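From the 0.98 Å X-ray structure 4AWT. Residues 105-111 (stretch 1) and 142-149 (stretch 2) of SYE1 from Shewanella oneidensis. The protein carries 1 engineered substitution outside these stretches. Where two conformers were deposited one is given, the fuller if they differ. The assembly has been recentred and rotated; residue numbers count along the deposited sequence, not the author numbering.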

# COMPACT_ATOMS: atom_id res chain seq x y z
N GLY A 105 -7.99 -6.51 -7.79
CA GLY A 105 -9.20 -7.28 -7.94
C GLY A 105 -10.17 -6.54 -8.79
O GLY A 105 -9.89 -6.12 -9.92
N ARG A 106 -11.39 -6.33 -8.26
CA ARG A 106 -12.47 -5.73 -9.02
C ARG A 106 -12.36 -4.23 -9.19
O ARG A 106 -13.18 -3.64 -9.91
N VAL A 107 -11.38 -3.58 -8.54
CA VAL A 107 -11.27 -2.11 -8.64
C VAL A 107 -10.36 -1.79 -9.81
O VAL A 107 -9.19 -1.45 -9.68
N THR A 108 -10.92 -1.97 -11.01
CA THR A 108 -10.23 -1.75 -12.26
C THR A 108 -11.28 -1.68 -13.36
O THR A 108 -12.48 -1.74 -13.16
N HIS A 109 -10.76 -1.51 -14.56
CA HIS A 109 -11.53 -1.44 -15.79
C HIS A 109 -10.80 -2.31 -16.79
O HIS A 109 -9.56 -2.31 -16.78
N PRO A 110 -11.49 -3.01 -17.68
CA PRO A 110 -10.83 -3.82 -18.70
C PRO A 110 -9.72 -3.12 -19.45
O PRO A 110 -8.73 -3.76 -19.85
N ASP A 111 -9.78 -1.90 -19.74
CA ASP A 111 -8.80 -1.11 -20.45
C ASP A 111 -7.46 -1.17 -19.71
O ASP A 111 -6.44 -0.99 -20.37
N PHE A 142 -11.26 9.20 -16.04
CA PHE A 142 -11.96 8.52 -14.95
C PHE A 142 -13.14 7.72 -15.51
O PHE A 142 -13.92 8.21 -16.35
N VAL A 143 -13.31 6.49 -15.06
CA VAL A 143 -14.29 5.57 -15.55
C VAL A 143 -14.85 4.75 -14.40
O VAL A 143 -14.16 4.51 -13.43
N ASP A 144 -16.09 4.27 -14.55
CA ASP A 144 -16.68 3.35 -13.62
C ASP A 144 -15.97 2.01 -13.66
O ASP A 144 -15.54 1.55 -14.74
N VAL A 145 -15.82 1.34 -12.54
CA VAL A 145 -15.29 0.01 -12.52
C VAL A 145 -16.26 -0.95 -13.19
O VAL A 145 -17.45 -0.67 -13.32
N ALA A 146 -15.73 -2.11 -13.56
CA ALA A 146 -16.46 -3.19 -14.18
C ALA A 146 -16.93 -4.24 -13.21
O ALA A 146 -16.43 -4.37 -12.11
N VAL A 147 -17.91 -5.06 -13.61
CA VAL A 147 -18.37 -6.16 -12.82
C VAL A 147 -17.39 -7.31 -12.88
O VAL A 147 -17.06 -7.74 -13.99
N PRO A 148 -16.92 -7.83 -11.76
CA PRO A 148 -15.91 -8.86 -11.81
C PRO A 148 -16.51 -10.26 -11.98
O PRO A 148 -17.71 -10.46 -11.76
N ARG A 149 -15.64 -11.19 -12.30
CA ARG A 149 -15.94 -12.62 -12.20
C ARG A 149 -15.34 -13.17 -10.92
O ARG A 149 -14.32 -12.65 -10.42

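The polar link between the stretches is made by backbone atoms. Ala146 N donates to Thr108 O at 3.3 Å with an N-H...O angle of 159°, long but nearly straight, and Val145 CA approaches Thr108 O at 3.4 Å (131° at the hydrogen) in a CA-H...O contact. The side chain of Thr108 (t) points away from stretch 2, and its OG1 is hydrogen-bonded elsewhere in the structure. One water donates to both Arg106 O (2.9 Å) and Ala146 O (2.8 Å), bridging two carbonyl oxygens, Arg106 O and Ala146 O, which lie 4.0 Å apart; both are acceptors, so a donor such as this water is needed to link them.

Apolar contacts lie along this link. Arg106 (chi1 p, then t, t) starts toward stretch 2, so its CB meets Pro148 CG at 3.7 Å, while its extended end leads away. Val107 (t) points away, yet its CG1 remains 4.4 Å from CG1 of Val145 (m), a loose contact. Ala146 points toward stretch 1 and sets its CB 3.7 Å from Pro110 CD.

His109 (chi1 t, chi2 -83°) leaves its backbone sideways, but its ring comes nearer: CD2 lies 3.5 Å from Asp144 O, which sits at the ring edge near its plane, and 3.7 Å from CG2 of Val143 (m), which points in. Within stretch 1, Asp111 N donates to His109 ND1 (3.2 Å, 167°), helping to hold this ring orientation.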

# COMPACT_ATOMS: atom_id res chain seq x y z
CB ARG A 106 -13.82 -6.02 -8.35
CG ARG A 106 -14.03 -5.24 -7.07
CD ARG A 106 -15.25 -5.74 -6.33
NE ARG A 106 -15.39 -5.04 -5.07
CZ ARG A 106 -16.40 -5.17 -4.25
NH1 ARG A 106 -17.39 -6.01 -4.50
NH2 ARG A 106 -16.40 -4.45 -3.11
CB VAL A 107 -10.81 -1.50 -7.32
CG1 VAL A 107 -10.77 0.00 -7.45
CG2 VAL A 107 -11.70 -1.93 -6.17
CB THR A 108 -9.16 -2.81 -12.49
OG1 THR A 108 -8.35 -2.38 -13.59
CG2 THR A 108 -9.74 -4.19 -12.77
CB HIS A 109 -11.62 0.00 -16.27
CG HIS A 109 -12.48 0.19 -17.42
ND1 HIS A 109 -12.11 -0.00 -18.67
CD2 HIS A 109 -13.75 0.62 -17.54
CE1 HIS A 109 -13.04 0.19 -19.55
NE2 HIS A 109 -14.10 0.62 -18.87
CB PRO A 110 -12.01 -4.26 -19.62
CG PRO A 110 -13.10 -4.38 -18.60
CD PRO A 110 -12.96 -3.15 -17.74
CB ASP A 111 -9.20 0.33 -20.63
CG ASP A 111 -10.27 0.61 -21.59
OD1 ASP A 111 -10.78 -0.33 -22.24
OD2 ASP A 111 -10.65 1.82 -21.77
CB PHE A 142 -12.40 9.54 -13.86
CG PHE A 142 -11.21 9.93 -13.00
CD1 PHE A 142 -10.36 10.96 -13.31
CD2 PHE A 142 -10.95 9.19 -11.87
CE1 PHE A 142 -9.24 11.18 -12.50
CE2 PHE A 142 -9.86 9.38 -11.05
CZ PHE A 142 -9.00 10.42 -11.39
CB VAL A 143 -13.75 4.57 -16.62
CG1 VAL A 143 -13.33 5.28 -17.88
CG2 VAL A 143 -12.58 3.78 -16.05
CB ASP A 144 -18.14 3.11 -13.99
CG ASP A 144 -19.01 4.29 -13.68
OD1 ASP A 144 -18.58 5.25 -13.05
OD2 ASP A 144 -20.20 4.23 -14.06
CB VAL A 145 -14.99 -0.43 -11.07
CG1 VAL A 145 -13.85 0.38 -10.51
CG2 VAL A 145 -16.22 -0.35 -10.17
CB ALA A 146 -15.66 -3.81 -15.29
CB VAL A 147 -19.78 -6.65 -13.30
CG1 VAL A 147 -20.20 -7.86 -12.53
CG2 VAL A 147 -20.85 -5.58 -13.18
CB PRO A 148 -15.25 -8.76 -10.44
CG PRO A 148 -16.40 -8.39 -9.54
CD PRO A 148 -17.21 -7.41 -10.38
CB ARG A 149 -15.46 -13.39 -13.43
CG ARG A 149 -13.97 -13.39 -13.62
CD ARG A 149 -13.57 -14.18 -14.86
NE ARG A 149 -12.14 -14.30 -15.01
CZ ARG A 149 -11.38 -15.14 -14.31
NH1 ARG A 149 -11.89 -15.99 -13.48
NH2 ARG A 149 -10.08 -15.07 -14.50
O HOH W 1 -16.02 -3.67 -9.47